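Local coordinates for protein putative glycosidase ph117-related (Bacteroides thetaiotaomicron, PDB 5A7V) that probably breaks beta-mannosidic linkages of mannose-containing glycans, as a GH130 family enzyme with a five-bladed beta-propeller fold, and binds mannose in its pocket, at residues K136-P141 / Y161-R166; C62-D67 / P130-Q135; E43-A48 / M372-P377; P50-I55 / S368-A373. One frame throughout, in Å; residues are numbered along the deposited sequence.

Contact 1: residues K136-P141 / Y161-R166. With BMA (beta-D-mannopyranose), chain C; MAN (alpha-D-mannopyranose), chain D; SO4 (sulfate ion), chain I.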
# COMPACT_ATOMS: atom_id res chain seq x y z
N LYS A 136 -21.31 1.92 -8.95
CA LYS A 136 -21.08 3.01 -9.88
C LYS A 136 -21.20 4.38 -9.22
O LYS A 136 -20.43 5.29 -9.57
CB LYS A 136 -21.98 2.87 -11.12
CG LYS A 136 -23.44 3.03 -10.90
CD LYS A 136 -24.18 3.05 -12.27
CE LYS A 136 -25.63 3.47 -12.15
NZ LYS A 136 -26.15 4.05 -13.43
N LYS A 137 -22.08 4.57 -8.24
CA LYS A 137 -22.20 5.90 -7.61
C LYS A 137 -20.98 6.25 -6.75
O LYS A 137 -20.67 7.43 -6.48
CB LYS A 137 -23.44 5.99 -6.75
CG LYS A 137 -24.74 5.96 -7.55
CD LYS A 137 -25.94 6.27 -6.68
CE LYS A 137 -27.23 6.28 -7.51
NZ LYS A 137 -28.44 6.49 -6.68
N LEU A 138 -20.24 5.22 -6.35
CA LEU A 138 -19.08 5.39 -5.47
C LEU A 138 -17.73 5.42 -6.22
O LEU A 138 -16.74 5.88 -5.63
CB LEU A 138 -19.05 4.25 -4.41
CG LEU A 138 -20.37 4.05 -3.67
CD1 LEU A 138 -20.22 2.94 -2.64
CD2 LEU A 138 -20.86 5.31 -2.97
N GLU A 139 -17.69 4.96 -7.49
CA GLU A 139 -16.42 4.77 -8.20
C GLU A 139 -16.31 5.60 -9.49
O GLU A 139 -15.29 5.51 -10.15
CB GLU A 139 -16.28 3.28 -8.60
CG GLU A 139 -16.06 2.39 -7.36
CD GLU A 139 -15.97 0.92 -7.69
OE1 GLU A 139 -16.08 0.54 -8.88
OE2 GLU A 139 -15.75 0.15 -6.72
N TRP A 140 -17.36 6.31 -9.87
CA TRP A 140 -17.32 7.11 -11.10
C TRP A 140 -17.29 8.61 -10.73
O TRP A 140 -18.11 9.05 -9.93
CB TRP A 140 -18.51 6.81 -12.02
CG TRP A 140 -18.27 7.36 -13.42
CD1 TRP A 140 -18.95 8.40 -13.99
CD2 TRP A 140 -17.22 7.02 -14.36
NE1 TRP A 140 -18.42 8.71 -15.22
CE2 TRP A 140 -17.36 7.87 -15.45
CE3 TRP A 140 -16.29 6.03 -14.46
CZ2 TRP A 140 -16.53 7.80 -16.55
CZ3 TRP A 140 -15.35 6.08 -15.45
CH2 TRP A 140 -15.53 6.87 -16.52
N PRO A 141 -16.36 9.39 -11.28
CA PRO A 141 -15.40 9.06 -12.34
C PRO A 141 -13.97 8.73 -11.92
O PRO A 141 -13.12 8.48 -12.79
CB PRO A 141 -15.36 10.34 -13.14
CG PRO A 141 -15.47 11.38 -12.08
CD PRO A 141 -16.43 10.83 -11.05
N TYR A 161 -9.12 -1.49 -1.47
CA TYR A 161 -8.82 -0.38 -2.43
C TYR A 161 -9.70 0.81 -2.12
O TYR A 161 -10.60 0.73 -1.27
CB TYR A 161 -9.03 -0.89 -3.86
CG TYR A 161 -10.48 -1.09 -4.28
CD1 TYR A 161 -11.18 -2.27 -3.89
CD2 TYR A 161 -11.11 -0.19 -5.05
CE1 TYR A 161 -12.49 -2.46 -4.23
CE2 TYR A 161 -12.44 -0.34 -5.43
CZ TYR A 161 -13.15 -1.53 -5.03
OH TYR A 161 -14.46 -1.73 -5.47
N THR A 162 -9.40 1.96 -2.76
CA THR A 162 -10.21 3.14 -2.61
C THR A 162 -11.19 3.33 -3.77
O THR A 162 -10.76 3.30 -4.95
CB THR A 162 -9.32 4.41 -2.57
OG1 THR A 162 -8.25 4.18 -1.65
CG2 THR A 162 -10.13 5.59 -2.12
N GLN A 163 -12.45 3.55 -3.44
CA GLN A 163 -13.44 4.00 -4.40
C GLN A 163 -13.40 5.52 -4.44
O GLN A 163 -13.51 6.15 -3.39
CB GLN A 163 -14.86 3.52 -3.98
CG GLN A 163 -14.96 2.03 -3.82
CD GLN A 163 -16.34 1.63 -3.35
OE1 GLN A 163 -16.78 2.03 -2.26
NE2 GLN A 163 -17.00 0.82 -4.13
N TRP A 164 -13.32 6.10 -5.64
CA TRP A 164 -13.27 7.54 -5.74
C TRP A 164 -14.29 8.05 -6.76
O TRP A 164 -14.22 7.74 -7.96
CB TRP A 164 -11.85 8.01 -6.08
CG TRP A 164 -11.58 9.49 -6.21
CD1 TRP A 164 -10.86 10.06 -7.21
CD2 TRP A 164 -11.97 10.55 -5.33
NE1 TRP A 164 -10.72 11.41 -6.99
CE2 TRP A 164 -11.39 11.75 -5.84
CE3 TRP A 164 -12.71 10.61 -4.14
CZ2 TRP A 164 -11.54 12.99 -5.21
CZ3 TRP A 164 -12.83 11.86 -3.50
CH2 TRP A 164 -12.24 13.03 -4.03
N ASN A 165 -15.21 8.88 -6.26
CA ASN A 165 -16.26 9.50 -7.09
C ASN A 165 -16.18 11.03 -7.13
O ASN A 165 -17.16 11.70 -7.46
CB ASN A 165 -17.65 9.07 -6.59
CG ASN A 165 -17.96 9.57 -5.20
OD1 ASN A 165 -17.12 10.22 -4.55
ND2 ASN A 165 -19.14 9.26 -4.71
N ARG A 166 -15.01 11.57 -6.79
CA ARG A 166 -14.74 13.02 -6.71
C ARG A 166 -15.45 13.71 -5.55
O ARG A 166 -15.35 14.93 -5.42
CB ARG A 166 -15.02 13.71 -8.03
CG ARG A 166 -14.04 13.31 -9.11
CD ARG A 166 -12.68 13.90 -8.91
NE ARG A 166 -12.62 15.27 -9.37
CZ ARG A 166 -12.54 15.62 -10.66
NH1 ARG A 166 -12.55 14.69 -11.66
NH2 ARG A 166 -12.48 16.90 -10.97
C1 BMA C . -5.72 12.14 -2.93
C2 BMA C . -4.67 11.19 -3.52
C3 BMA C . -5.12 10.78 -4.91
C4 BMA C . -6.53 10.21 -4.86
C5 BMA C . -7.47 11.10 -4.05
C6 BMA C . -8.84 10.48 -3.84
O1 BMA C . -5.42 12.67 -1.64
O2 BMA C . -4.56 10.00 -2.73
O3 BMA C . -4.19 9.83 -5.55
O4 BMA C . -6.99 10.10 -6.21
O5 BMA C . -6.95 11.44 -2.74
O6 BMA C . -8.78 9.22 -3.17
C1 MAN D . -5.90 12.12 -2.92
C2 MAN D . -4.78 11.20 -3.19
C3 MAN D . -5.01 10.74 -4.61
C4 MAN D . -6.40 10.17 -4.87
C5 MAN D . -7.48 11.06 -4.30
C6 MAN D . -8.80 10.33 -4.10
O1 MAN D . -5.87 13.35 -3.53
O2 MAN D . -4.80 10.03 -2.38
O3 MAN D . -4.08 9.74 -5.04
O4 MAN D . -6.62 10.05 -6.29
O5 MAN D . -7.14 11.56 -3.02
O6 MAN D . -8.68 9.20 -3.23
S SO4 I . -21.40 10.44 -2.05
O1 SO4 I . -19.96 10.14 -2.14
O2 SO4 I . -22.15 9.64 -3.07
O3 SO4 I . -21.60 11.90 -2.27
O4 SO4 I . -21.96 10.03 -0.74
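E139 sends its carboxylate from the one-turn helix 136-139 to Y161 and Q163 on strand 157-164. Followed outward, its CB leaves the backbone facing away from the strand, but the extended chain (chi2 178°) brings the tip back. CG lies 3.7 Å from Q163 CG, CD is 3.7 Å from Q163 NE2, and OE2 then accepts two hydrogen bonds. The Y161 hydroxyl donates to OE2 over 2.6 Å, nearly along the C-O bond, with the carboxylate turned well away from the plane of the phenol ring. Q163 NE2, also bonded to Q135 OE1, gives OE2 its second bond, almost straight at 174° and in the plane of its own amide. OE1, the other oxygen, forms a salt bridge with K184 on strand 183-187. Q163 OE1 lies 3.6 Å from L138 CD1 and has no polar partner.

At the helix end, N165 takes over. Its ND2 donates to K137 O at 3.0 Å, in the carbonyl plane, and its second N-H goes to a sulfate oxygen, while OD1 receives the backbone N-H groups of H167 and I168. One residue earlier, W164 lays its indole face against C6 of the mannose modelled here as both anomers. With two donors and a lysine around it, the E139 carboxylate is probably held as a fixed anion behind the sugar-binding strand.

Contact 2: residues C62-D67 / P130-Q135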
# COMPACT_ATOMS: atom_id res chain seq x y z
N CYS A 62 -13.63 1.56 -22.40
CA CYS A 62 -14.10 1.82 -21.06
C CYS A 62 -15.62 1.61 -21.08
O CYS A 62 -16.35 2.28 -21.82
CB CYS A 62 -13.76 3.25 -20.62
SG CYS A 62 -14.58 3.70 -19.07
N PRO A 63 -16.13 0.71 -20.21
CA PRO A 63 -17.57 0.46 -20.22
C PRO A 63 -18.40 1.58 -19.64
O PRO A 63 -19.61 1.60 -19.84
CB PRO A 63 -17.74 -0.84 -19.38
CG PRO A 63 -16.54 -0.79 -18.47
CD PRO A 63 -15.43 -0.18 -19.27
N MET A 64 -17.74 2.52 -18.93
CA MET A 64 -18.41 3.74 -18.50
C MET A 64 -18.50 4.81 -19.56
O MET A 64 -19.58 5.38 -19.77
CB MET A 64 -17.75 4.28 -17.24
CG MET A 64 -17.95 3.33 -16.10
SD MET A 64 -19.69 2.86 -15.79
CE MET A 64 -20.78 4.24 -15.40
N THR A 65 -17.38 5.05 -20.22
CA THR A 65 -17.22 6.09 -21.23
C THR A 65 -17.87 5.68 -22.58
O THR A 65 -18.23 6.54 -23.39
CB THR A 65 -15.68 6.36 -21.51
OG1 THR A 65 -14.94 6.56 -20.29
CG2 THR A 65 -15.52 7.61 -22.24
N GLN A 66 -17.87 4.36 -22.84
CA GLN A 66 -18.25 3.79 -24.14
C GLN A 66 -17.34 4.26 -25.26
O GLN A 66 -17.77 4.57 -26.33
CB GLN A 66 -19.73 4.01 -24.45
CG GLN A 66 -20.65 3.48 -23.35
CD GLN A 66 -22.11 3.79 -23.62
OE1 GLN A 66 -22.70 4.68 -23.00
NE2 GLN A 66 -22.68 3.09 -24.56
N ASP A 67 -16.05 4.29 -24.98
CA ASP A 67 -15.04 4.60 -26.02
C ASP A 67 -13.70 4.16 -25.50
O ASP A 67 -13.54 3.81 -24.31
CB ASP A 67 -14.98 6.10 -26.44
CG ASP A 67 -14.36 6.33 -27.88
OD1 ASP A 67 -13.89 5.40 -28.62
OD2 ASP A 67 -14.30 7.51 -28.25
N PRO A 130 -13.93 0.92 -12.87
CA PRO A 130 -15.33 1.30 -12.68
C PRO A 130 -16.19 0.80 -13.84
O PRO A 130 -15.73 0.71 -14.99
CB PRO A 130 -15.29 2.82 -12.60
CG PRO A 130 -14.02 3.20 -13.29
CD PRO A 130 -13.06 2.11 -13.02
N ASP A 131 -17.39 0.34 -13.52
CA ASP A 131 -18.27 -0.32 -14.51
C ASP A 131 -19.72 -0.09 -14.13
O ASP A 131 -20.04 0.58 -13.13
CB ASP A 131 -17.83 -1.80 -14.65
CG ASP A 131 -18.23 -2.52 -15.96
OD1 ASP A 131 -19.18 -2.10 -16.67
OD2 ASP A 131 -17.52 -3.53 -16.26
N ASN A 132 -20.62 -0.66 -14.96
CA ASN A 132 -22.06 -0.52 -14.82
C ASN A 132 -22.57 -1.54 -13.78
O ASN A 132 -23.23 -2.53 -14.10
CB ASN A 132 -22.72 -0.73 -16.18
CG ASN A 132 -22.17 0.20 -17.24
OD1 ASN A 132 -21.37 -0.19 -18.17
ND2 ASN A 132 -22.57 1.39 -17.14
N ASP A 133 -22.21 -1.30 -12.52
CA ASP A 133 -22.28 -2.28 -11.47
C ASP A 133 -22.83 -1.63 -10.19
O ASP A 133 -23.24 -0.45 -10.19
CB ASP A 133 -20.90 -2.99 -11.32
CG ASP A 133 -19.77 -2.06 -10.85
OD1 ASP A 133 -20.07 -1.08 -10.16
OD2 ASP A 133 -18.62 -2.42 -11.18
N THR A 134 -22.89 -2.42 -9.12
CA THR A 134 -23.46 -1.98 -7.86
C THR A 134 -22.71 -0.77 -7.25
O THR A 134 -23.25 -0.09 -6.39
CB THR A 134 -23.42 -3.12 -6.83
OG1 THR A 134 -22.07 -3.57 -6.72
CG2 THR A 134 -24.34 -4.24 -7.17
N GLN A 135 -21.46 -0.55 -7.67
CA GLN A 135 -20.59 0.49 -7.07
C GLN A 135 -20.50 1.75 -7.91
O GLN A 135 -19.68 2.63 -7.57
CB GLN A 135 -19.19 -0.08 -6.80
CG GLN A 135 -19.23 -1.35 -5.96
CD GLN A 135 -20.02 -1.20 -4.65
OE1 GLN A 135 -19.80 -0.29 -3.85
NE2 GLN A 135 -20.97 -2.12 -4.46
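M64 and P63 carry most of this contact from the 62-67 side, meeting P130, D131 and N132. The methionine chain folds back on itself, bent at both chi2 (-53°) and chi3 (-60°), and this curl brings its sulfur over the opposing backbone. M64 SD lies 3.4 Å from the carbonyl carbon of D131, and CG rests 3.6 Å from P130 O. M64 CG is also 4.4 Å from P130 CB, a looser apolar touch. M64 and the side chain of N132 run past one another in opposite directions.

P63 meets D131 instead. The two side chains cross at about a right angle, CB and CG of the proline against the carboxylate, with P63 CB 3.3 Å from D131 OD1. That oxygen is already engaged within its own loop, accepting the backbone N-H of N132 at 2.7 Å, which holds the carboxylate beside the proline. N132 itself is the centre of an inverse gamma turn.

Around the contact, W140 packs on both M64 and P130, R108 on P130, and Y129 on P63. Farther along, D133 OD1 accepts from Q135 N in an Asx turn, with Q135 at the N-cap of helix 136-139. The whole is surface packing between two irregular loops, one linking strands 60-62 and 67-69, the other leading from strand 121-122 into that short helix.

Contact 3: residues E43-A48 / M372-P377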
# COMPACT_ATOMS: atom_id res chain seq x y z
N GLU A 43 16.95 -3.52 -0.91
CA GLU A 43 17.88 -2.99 -1.88
C GLU A 43 17.22 -2.95 -3.26
O GLU A 43 16.67 -3.94 -3.74
CB GLU A 43 19.13 -3.85 -1.90
CG GLU A 43 20.21 -3.39 -2.84
CD GLU A 43 21.52 -4.13 -2.69
OE1 GLU A 43 21.73 -4.92 -1.76
OE2 GLU A 43 22.38 -3.88 -3.52
N ARG A 44 17.31 -1.80 -3.93
CA ARG A 44 16.83 -1.63 -5.29
C ARG A 44 17.80 -2.35 -6.23
O ARG A 44 19.02 -2.09 -6.19
CB ARG A 44 16.82 -0.15 -5.63
CG ARG A 44 15.86 0.69 -4.79
CD ARG A 44 16.27 2.17 -4.86
NE ARG A 44 15.49 3.11 -4.05
CZ ARG A 44 15.68 3.32 -2.74
NH1 ARG A 44 16.62 2.68 -2.07
NH2 ARG A 44 14.96 4.23 -2.13
N PRO A 45 17.31 -3.23 -7.09
CA PRO A 45 18.30 -3.91 -7.96
C PRO A 45 18.87 -2.95 -9.00
O PRO A 45 18.17 -2.16 -9.55
CB PRO A 45 17.49 -5.04 -8.58
CG PRO A 45 16.40 -5.29 -7.59
CD PRO A 45 16.02 -3.88 -7.12
N GLN A 46 20.16 -3.08 -9.24
CA GLN A 46 20.91 -2.15 -10.06
C GLN A 46 20.24 -2.03 -11.40
O GLN A 46 20.00 -3.03 -12.06
CB GLN A 46 22.35 -2.65 -10.23
CG GLN A 46 23.36 -1.98 -9.30
CD GLN A 46 23.94 -0.73 -9.90
OE1 GLN A 46 24.63 -0.78 -10.93
NE2 GLN A 46 23.68 0.42 -9.27
N GLY A 47 19.85 -0.80 -11.74
CA GLY A 47 19.36 -0.59 -13.09
C GLY A 47 17.93 -0.98 -13.37
O GLY A 47 17.46 -0.70 -14.46
N ALA A 48 17.25 -1.62 -12.43
CA ALA A 48 15.93 -2.22 -12.67
C ALA A 48 14.83 -1.15 -12.69
O ALA A 48 13.93 -1.15 -13.53
CB ALA A 48 15.60 -3.20 -11.56
N MET A 372 10.58 -1.40 -7.23
CA MET A 372 10.72 -2.55 -6.37
C MET A 372 12.05 -2.55 -5.64
O MET A 372 13.04 -1.89 -6.08
CB MET A 372 10.42 -3.83 -7.14
CG MET A 372 11.39 -4.18 -8.19
SD MET A 372 12.90 -4.96 -7.63
CE MET A 372 12.36 -6.25 -6.61
N ALA A 373 12.11 -3.30 -4.55
CA ALA A 373 13.37 -3.51 -3.81
C ALA A 373 13.28 -4.86 -3.05
O ALA A 373 12.15 -5.35 -2.81
CB ALA A 373 13.63 -2.35 -2.85
N ILE A 374 14.42 -5.44 -2.72
CA ILE A 374 14.47 -6.81 -2.14
C ILE A 374 15.17 -6.77 -0.78
O ILE A 374 16.30 -6.28 -0.67
CB ILE A 374 15.20 -7.81 -3.06
CG1 ILE A 374 14.61 -7.82 -4.47
CG2 ILE A 374 15.17 -9.22 -2.43
CD1 ILE A 374 15.39 -8.65 -5.47
N TYR A 375 14.52 -7.35 0.23
CA TYR A 375 15.13 -7.65 1.53
C TYR A 375 15.42 -9.15 1.52
O TYR A 375 14.48 -9.98 1.46
CB TYR A 375 14.20 -7.27 2.68
CG TYR A 375 14.51 -7.90 4.01
CD1 TYR A 375 15.80 -7.92 4.53
CD2 TYR A 375 13.49 -8.50 4.77
CE1 TYR A 375 16.06 -8.50 5.76
CE2 TYR A 375 13.75 -9.07 5.99
CZ TYR A 375 15.02 -9.11 6.49
OH TYR A 375 15.22 -9.66 7.71
N ASN A 376 16.68 -9.53 1.58
CA ASN A 376 17.10 -10.92 1.64
C ASN A 376 17.52 -11.22 3.09
O ASN A 376 18.60 -10.82 3.52
CB ASN A 376 18.27 -11.19 0.69
CG ASN A 376 18.70 -12.64 0.71
OD1 ASN A 376 18.20 -13.43 1.52
ND2 ASN A 376 19.61 -12.99 -0.16
N PRO A 377 16.68 -11.95 3.86
CA PRO A 377 17.08 -12.24 5.25
C PRO A 377 18.45 -12.94 5.40
O PRO A 377 19.10 -12.79 6.41
CB PRO A 377 15.92 -13.14 5.74
CG PRO A 377 14.76 -12.77 4.88
CD PRO A 377 15.34 -12.49 3.53
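A single antiparallel beta bridge ties the N-terminal loop to strand 369-375, an outermost strand of the three-stranded antiparallel sheet that also holds 347-355 and 358-365. E43 and I374 form a hydrogen-bonded pair: E43 N donates a hydrogen bond to I374 O at 2.8 Å, and I374 N donates one back to E43 O at 2.9 Å. Just before I374, the CA-H of A373 also approaches E43 O, at 3.3 Å (CA to O).

After the bridge the loop turns off the strand, and side chains take over the contact. P45 turns to the strand, and its CG and CD touch the two residues that flank A373. P45 CG reaches the end of I374 at CD1, 4.1 Å away, the two side chains crossing at about a right angle. R44 passes by with only its CB and CG near the strand; its guanidinium goes on to E337 and D384 in salt bridges. M372 starts out between its backbone N and carbonyl carbon (chi1 68°) and bends again at chi2 and chi3, which brings its sulfur against the CG-CD edge of P45, with M372 SD 3.3 Å from P45 CD.

Contact 4: residues P50-I55 / S368-A373; sequences PVISPI and SKVGMA. With SO4 (sulfate ion), chain F.
K369 sets off with CG beside its backbone N (chi1 -49°) and bends at chi2 (-72°), which lays its methylenes along P50 and S53. K369 CB is 3.6 Å from P50 CB, the two side chains side by side and pointing the same way, and further out K369 CD passes 3.4 Å from S53 OG. V370 instead places CG1 anti to its backbone N (chi1 177°), facing V51 CG2, while its CB sits 3.8 Å from I52 CB. V51 CG1 reaches past to M372 CG at 3.6 Å.

The backbones join at a classic beta bulge in which V51 and I52 both face V370. V51 N donates to V370 O at 2.8 Å, and I52 N adds a weak, longer bond to the same oxygen. In return V370 N gives I52 O a bond of 3.0 Å. I52 and V370 both pack on Y92 of strand 87-95.

S53 N donates to a sulfate oxygen at 2.9 Å, and R122 holds the same ion, which was probably picked up from the crystallisation liquor. At the bulge, then, one carbonyl oxygen receives two consecutive N-H groups, so both backbone amides find a partner on a single strand residue.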
# COMPACT_ATOMS: atom_id res chain seq x y z
N PRO A 50 12.57 2.31 -12.85
CA PRO A 50 11.25 1.78 -12.48
C PRO A 50 10.88 0.50 -13.24
O PRO A 50 11.24 0.35 -14.41
CB PRO A 50 10.30 2.90 -12.88
CG PRO A 50 10.98 3.60 -13.98
CD PRO A 50 12.46 3.53 -13.67
N VAL A 51 10.17 -0.40 -12.57
CA VAL A 51 9.83 -1.66 -13.20
C VAL A 51 8.57 -1.57 -14.02
O VAL A 51 8.41 -2.40 -14.91
CB VAL A 51 9.79 -2.84 -12.21
CG1 VAL A 51 11.17 -3.12 -11.65
CG2 VAL A 51 8.77 -2.62 -11.11
N ILE A 52 7.65 -0.64 -13.72
CA ILE A 52 6.44 -0.41 -14.51
C ILE A 52 6.30 1.10 -14.73
O ILE A 52 6.27 1.86 -13.76
CB ILE A 52 5.15 -1.03 -13.89
CG1 ILE A 52 5.32 -2.57 -13.70
CG2 ILE A 52 3.94 -0.67 -14.73
CD1 ILE A 52 4.29 -3.27 -12.87
N SER A 53 6.21 1.50 -16.01
CA SER A 53 6.04 2.87 -16.42
C SER A 53 4.82 2.99 -17.35
O SER A 53 4.41 1.97 -17.96
CB SER A 53 7.28 3.37 -17.20
OG SER A 53 8.44 3.35 -16.39
N PRO A 54 4.28 4.19 -17.53
CA PRO A 54 3.18 4.38 -18.45
C PRO A 54 3.46 3.94 -19.88
O PRO A 54 4.63 3.94 -20.33
CB PRO A 54 2.92 5.89 -18.41
CG PRO A 54 3.40 6.30 -17.10
CD PRO A 54 4.56 5.41 -16.75
N ILE A 55 2.41 3.51 -20.56
CA ILE A 55 2.48 3.17 -21.99
C ILE A 55 1.38 3.97 -22.66
O ILE A 55 0.23 3.97 -22.27
CB ILE A 55 2.28 1.65 -22.23
CG1 ILE A 55 3.41 0.85 -21.58
CG2 ILE A 55 2.25 1.35 -23.74
CD1 ILE A 55 3.19 -0.65 -21.62
N SER A 368 3.92 8.31 -9.97
CA SER A 368 4.21 8.24 -11.40
C SER A 368 4.66 6.89 -11.95
O SER A 368 4.32 6.56 -13.10
CB SER A 368 5.22 9.32 -11.80
OG SER A 368 4.57 10.62 -11.79
N LYS A 369 5.48 6.17 -11.19
CA LYS A 369 6.09 4.90 -11.60
C LYS A 369 5.87 3.84 -10.53
O LYS A 369 5.57 4.18 -9.36
CB LYS A 369 7.60 5.05 -11.92
CG LYS A 369 7.97 6.22 -12.87
CD LYS A 369 7.52 5.91 -14.27
CE LYS A 369 8.13 6.71 -15.43
NZ LYS A 369 7.74 8.12 -15.44
N VAL A 370 6.17 2.59 -10.88
CA VAL A 370 6.27 1.51 -9.88
C VAL A 370 7.73 1.11 -9.72
O VAL A 370 8.43 0.85 -10.72
CB VAL A 370 5.47 0.24 -10.30
CG1 VAL A 370 5.66 -0.90 -9.28
CG2 VAL A 370 3.98 0.59 -10.43
N GLY A 371 8.18 1.02 -8.46
CA GLY A 371 9.51 0.55 -8.14
C GLY A 371 9.43 -0.71 -7.31
O GLY A 371 8.39 -1.04 -6.70
N MET A 372 10.58 -1.40 -7.23
CA MET A 372 10.72 -2.55 -6.37
C MET A 372 12.05 -2.55 -5.64
O MET A 372 13.04 -1.89 -6.08
CB MET A 372 10.42 -3.83 -7.14
CG MET A 372 11.39 -4.18 -8.19
SD MET A 372 12.90 -4.96 -7.63
CE MET A 372 12.36 -6.25 -6.61
N ALA A 373 12.11 -3.30 -4.55
CA ALA A 373 13.37 -3.51 -3.81
C ALA A 373 13.28 -4.86 -3.05
O ALA A 373 12.15 -5.35 -2.81
CB ALA A 373 13.63 -2.35 -2.85
S SO4 F . 7.85 -1.04 -19.20
O1 SO4 F . 6.98 -2.26 -19.12
O2 SO4 F . 7.53 -0.14 -18.07
O3 SO4 F . 7.60 -0.36 -20.50
O4 SO4 F . 9.29 -1.42 -19.11

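Along the chain, 43-48 and 50-55 come first, then 62-67 of contact 2, whose partner 130-135 runs straight into 136-141 of contact 1; the partners of contacts 3 and 4 lie near the C-terminal end. Contacts 3 and 4, about 13 Å apart between centres, share M372 and A373 at the edge of the sheet 347-355, 358-365, 369-375, joining regions more than 300 residues apart. Contacts 1 and 2 lie about 11 Å apart and touch directly, Q163 reaching Q135 and W140 packing on M64. Contact 1 uses the sheet running from 143-151 to 183-187, about 34 Å from contact 3 between centres; it alone includes a sugar-pocket residue, W164.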